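PDB 4LB6: protein kinase containing Z-DNA binding domains, which binds left-handed Z-DNA through its winged helix-turn-helix Zalpha domain and, in its full length, probably phosphorylates translation initiation factor eIF2alpha. Local coordinates for residues T27-F32 against N62-W67. Residues are numbered along the deposited sequence; the frame is centred on the assembly and turned at random.
With nucleotides of chain B; nucleotides of chain C.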
loop_
_atom_site.group_PDB
_atom_site.type_symbol
_atom_site.label_atom_id
_atom_site.label_comp_id
_atom_site.label_asym_id
_atom_site.label_seq_id
_atom_site.Cartn_x
_atom_site.Cartn_y
_atom_site.Cartn_z
ATOM N N THR A 27 2.169 -15.595 1.263
ATOM C CA THR A 27 1.830 -14.598 0.247
ATOM C C THR A 27 3.109 -14.166 -0.476
ATOM O O THR A 27 4.239 -14.446 -0.022
ATOM C CB THR A 27 1.198 -13.344 0.879
ATOM O OG1 THR A 27 2.179 -12.743 1.735
ATOM C CG2 THR A 27 -0.063 -13.748 1.712
ATOM N N VAL A 28 2.944 -13.523 -1.624
ATOM C CA VAL A 28 4.116 -13.026 -2.348
ATOM C C VAL A 28 4.919 -12.045 -1.467
ATOM O O VAL A 28 6.143 -11.934 -1.580
ATOM C CB VAL A 28 3.739 -12.376 -3.712
ATOM C CG1 VAL A 28 2.781 -11.115 -3.551
ATOM C CG2 VAL A 28 5.033 -12.081 -4.572
ATOM N N GLN A 29 4.225 -11.317 -0.605
ATOM C CA GLN A 29 4.901 -10.337 0.206
ATOM C C GLN A 29 5.897 -11.016 1.174
ATOM O O GLN A 29 7.070 -10.593 1.287
ATOM C CB GLN A 29 3.865 -9.480 0.960
ATOM C CG GLN A 29 3.129 -8.433 0.056
ATOM C CD GLN A 29 1.962 -8.999 -0.767
ATOM O OE1 GLN A 29 1.551 -10.142 -0.594
ATOM N NE2 GLN A 29 1.398 -8.173 -1.653
ATOM N N ASP A 30 5.441 -12.119 1.793
ATOM C CA ASP A 30 6.296 -13.017 2.589
ATOM C C ASP A 30 7.585 -13.376 1.867
ATOM O O ASP A 30 8.690 -13.273 2.404
ATOM C CB ASP A 30 5.540 -14.324 2.933
ATOM C CG ASP A 30 4.427 -14.103 3.949
ATOM O OD1 ASP A 30 4.602 -13.169 4.768
ATOM O OD2 ASP A 30 3.387 -14.830 3.921
ATOM N N ILE A 31 7.421 -13.817 0.629
ATOM C CA ILE A 31 8.515 -14.416 -0.150
ATOM C C ILE A 31 9.487 -13.326 -0.658
ATOM O O ILE A 31 10.711 -13.421 -0.463
ATOM C CB ILE A 31 7.954 -15.153 -1.358
ATOM C CG1 ILE A 31 7.015 -16.273 -0.910
ATOM C CG2 ILE A 31 9.100 -15.767 -2.157
ATOM C CD1 ILE A 31 6.090 -16.800 -2.070
ATOM N N PHE A 32 8.977 -12.242 -1.252
ATOM C CA PHE A 32 9.937 -11.272 -1.840
ATOM C C PHE A 32 10.797 -10.544 -0.810
ATOM O O PHE A 32 11.931 -10.154 -1.091
ATOM C CB PHE A 32 9.248 -10.296 -2.882
ATOM C CG PHE A 32 8.667 -9.008 -2.308
ATOM C CD1 PHE A 32 9.463 -7.917 -1.989
ATOM C CD2 PHE A 32 7.299 -8.873 -2.166
ATOM C CE1 PHE A 32 8.926 -6.734 -1.485
ATOM C CE2 PHE A 32 6.748 -7.705 -1.643
ATOM C CZ PHE A 32 7.554 -6.617 -1.297
ATOM N N ASN A 62 -10.976 -10.359 -2.607
ATOM C CA ASN A 62 -9.817 -9.558 -3.056
ATOM C C ASN A 62 -8.551 -9.774 -2.220
ATOM O O ASN A 62 -7.597 -8.969 -2.292
ATOM C CB ASN A 62 -10.158 -8.057 -3.143
ATOM C CG ASN A 62 -10.844 -7.690 -4.457
ATOM O OD1 ASN A 62 -10.835 -8.476 -5.411
ATOM N ND2 ASN A 62 -11.418 -6.487 -4.519
ATOM N N LYS A 63 -8.533 -10.863 -1.446
ATOM C CA LYS A 63 -7.417 -11.124 -0.541
ATOM C C LYS A 63 -6.148 -11.461 -1.264
ATOM O O LYS A 63 -6.151 -11.798 -2.451
ATOM C CB LYS A 63 -7.753 -12.251 0.428
ATOM C CG LYS A 63 -8.781 -11.897 1.455
ATOM C CD LYS A 63 -8.879 -13.021 2.487
ATOM C CE LYS A 63 -7.467 -13.345 2.997
ATOM N NZ LYS A 63 -7.364 -14.493 3.940
ATOM N N ARG A 64 -5.036 -11.359 -0.553
ATOM C CA ARG A 64 -3.791 -11.823 -1.110
ATOM C C ARG A 64 -3.913 -13.280 -1.412
ATOM O O ARG A 64 -4.271 -14.040 -0.534
ATOM C CB ARG A 64 -2.671 -11.645 -0.096
ATOM C CG ARG A 64 -2.674 -10.291 0.533
ATOM C CD ARG A 64 -1.293 -9.989 1.067
ATOM N NE ARG A 64 -1.052 -8.589 0.779
ATOM C CZ ARG A 64 -0.204 -7.835 1.448
ATOM N NH1 ARG A 64 0.457 -8.352 2.465
ATOM N NH2 ARG A 64 -0.050 -6.572 1.073
ATOM N N PRO A 65 -3.575 -13.678 -2.642
ATOM C CA PRO A 65 -3.514 -15.110 -2.903
ATOM C C PRO A 65 -2.493 -15.703 -1.949
ATOM O O PRO A 65 -1.575 -14.992 -1.501
ATOM C CB PRO A 65 -3.014 -15.195 -4.346
ATOM C CG PRO A 65 -3.441 -13.837 -4.973
ATOM C CD PRO A 65 -3.280 -12.866 -3.835
ATOM N N VAL A 66 -2.717 -16.955 -1.588
ATOM C CA VAL A 66 -1.798 -17.664 -0.726
ATOM C C VAL A 66 -1.274 -18.856 -1.465
ATOM O O VAL A 66 -2.035 -19.653 -2.026
ATOM C CB VAL A 66 -2.507 -18.091 0.591
ATOM C CG1 VAL A 66 -1.679 -19.081 1.315
ATOM C CG2 VAL A 66 -2.776 -16.837 1.483
ATOM N N TRP A 67 0.047 -19.014 -1.436
ATOM C CA TRP A 67 0.715 -19.977 -2.286
ATOM C C TRP A 67 1.233 -21.142 -1.452
ATOM O O TRP A 67 1.601 -20.936 -0.314
ATOM C CB TRP A 67 1.880 -19.290 -3.000
ATOM C CG TRP A 67 1.389 -18.216 -3.935
ATOM C CD1 TRP A 67 1.200 -16.903 -3.654
ATOM C CD2 TRP A 67 1.011 -18.400 -5.290
ATOM N NE1 TRP A 67 0.733 -16.220 -4.797
ATOM C CE2 TRP A 67 0.578 -17.141 -5.798
ATOM C CE3 TRP A 67 0.975 -19.518 -6.127
ATOM C CZ2 TRP A 67 0.149 -16.971 -7.128
ATOM C CZ3 TRP A 67 0.539 -19.353 -7.420
ATOM C CH2 TRP A 67 0.131 -18.095 -7.905
ATOM P P DG B 3 -2.984 -7.107 -1.992
ATOM O OP1 DG B 3 -3.863 -7.160 -0.769
ATOM O OP2 DG B 3 -1.549 -7.412 -1.997
ATOM O "O5'" DG B 3 -3.777 -8.189 -2.889
ATOM C "C5'" DG B 3 -3.313 -8.425 -4.250
ATOM C "C4'" DG B 3 -4.345 -9.196 -5.029
ATOM O "O4'" DG B 3 -5.685 -8.539 -5.022
ATOM C "C3'" DG B 3 -3.885 -9.446 -6.489
ATOM O "O3'" DG B 3 -3.187 -10.748 -6.532
ATOM C "C2'" DG B 3 -5.264 -9.608 -7.190
ATOM C "C1'" DG B 3 -6.278 -8.785 -6.315
ATOM N N9 DG B 3 -6.692 -7.441 -6.783
ATOM C C8 DG B 3 -7.972 -6.955 -6.842
ATOM N N7 DG B 3 -8.052 -5.725 -7.259
ATOM C C5 DG B 3 -6.717 -5.323 -7.429
ATOM C C6 DG B 3 -6.230 -4.082 -7.839
ATOM O O6 DG B 3 -6.891 -3.088 -8.083
ATOM N N1 DG B 3 -4.835 -4.034 -7.912
ATOM C C2 DG B 3 -4.080 -5.117 -7.542
ATOM N N2 DG B 3 -2.781 -4.868 -7.604
ATOM N N3 DG B 3 -4.536 -6.330 -7.126
ATOM C C4 DG B 3 -5.865 -6.360 -7.161
ATOM P P DG C 7 4.459 -3.987 -1.327
ATOM O OP1 DG C 7 4.929 -4.452 -2.575
ATOM O OP2 DG C 7 3.617 -4.703 -0.296
ATOM O "O5'" DG C 7 5.784 -3.571 -0.525
ATOM C "C5'" DG C 7 5.747 -3.166 0.853
ATOM C "C4'" DG C 7 7.072 -2.590 1.249
ATOM O "O4'" DG C 7 7.376 -1.401 0.611
ATOM C "C3'" DG C 7 6.798 -2.049 2.642
ATOM O "O3'" DG C 7 7.201 -3.197 3.237
ATOM C "C2'" DG C 7 7.831 -1.020 2.848
ATOM C "C1'" DG C 7 8.035 -0.488 1.471
ATOM N N9 DG C 7 7.380 0.773 1.129
ATOM C C8 DG C 7 8.049 1.875 0.652
ATOM N N7 DG C 7 7.245 2.874 0.354
ATOM C C5 DG C 7 5.963 2.389 0.667
ATOM C C6 DG C 7 4.691 3.064 0.579
ATOM O O6 DG C 7 4.467 4.141 0.104
ATOM N N1 DG C 7 3.630 2.275 0.974
ATOM C C2 DG C 7 3.828 0.986 1.467
ATOM N N2 DG C 7 2.714 0.286 1.748
ATOM N N3 DG C 7 4.997 0.314 1.556
ATOM C C4 DG C 7 6.030 1.121 1.200
ATOM P P DC B 2 -8.546 -3.898 -2.595
ATOM O OP1 DC B 2 -9.210 -3.238 -3.788
ATOM O OP2 DC B 2 -9.035 -5.077 -1.778
ATOM O "O5'" DC B 2 -6.944 -4.079 -2.861
ATOM C "C5'" DC B 2 -6.652 -5.256 -3.652
ATOM C "C4'" DC B 2 -5.174 -5.184 -3.989
ATOM O "O4'" DC B 2 -4.959 -4.057 -4.891
ATOM C "C3'" DC B 2 -4.308 -4.937 -2.730
ATOM O "O3'" DC B 2 -3.124 -5.752 -2.839
ATOM C "C2'" DC B 2 -3.900 -3.473 -2.912
ATOM C "C1'" DC B 2 -3.855 -3.278 -4.438
ATOM N N1 DC B 2 -4.038 -1.864 -4.882
ATOM C C2 DC B 2 -2.868 -1.172 -5.212
ATOM O O2 DC B 2 -1.763 -1.734 -5.036
ATOM N N3 DC B 2 -2.950 0.104 -5.597
ATOM C C4 DC B 2 -4.165 0.628 -5.731
ATOM N N4 DC B 2 -4.270 1.908 -6.089
ATOM C C5 DC B 2 -5.383 -0.044 -5.376
ATOM C C6 DC B 2 -5.280 -1.328 -5.001
HETATM O O HOH W 1 0.129 -13.303 -2.882
#
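Arg-64 lies against Gln-29 and Thr-27 at the start of helix 28-35. Its CB touches Thr-27 CG2 at 3.8 Å, and beyond it the chain bends at chi3 (141°), which places NE, and the guanidinium lies flat on the amide of Gln-29. The two planes are 8° apart, with Gln-29 CD 3.3 Å from Arg-64 CZ and over the centre of the cation. Both groups then reach one phosphate oxygen: Arg-64 NE donates to OP2 of DG3 of chain B at 3.1 Å, at the guanidinium edge, and Gln-29 NE2 adds a weak bond to the same OP2.

Pro-65 follows, its CD 3.4 Å from DG3 O3' of chain B, while its carbonyl turns back to the helix. Pro-65 O accepts from a water at 2.8 Å, and that water accepts from Val-28 N, satisfying an amide of the first helical turn. Val-66 CG2 meets the methyl of Thr-27, whose OG1 caps the helix in a capping box with Asp-30: Thr-27 N donates to Asp-30 OD2 at 3.0 Å, and OG1 takes a weak bond from Asp-30 N. Trp-67 brings CD1 to 4.3 Å from Val-28 N, with the water at its ring edge; the indole packs edge-to-face with Tyr-47 of helix 39-51.

The contact thus joins the beta-wing of the winged helix-turn-helix to helix 28-35 by stacking, methyl packing and one water. Arg-64 NH2 comes close to its counterpart in a neighbouring subunit, so the DG3 phosphate of chain B would be expected to offset some of this like-charge repulsion as the stacked pair holds the DG3 phosphate of the Z-DNA.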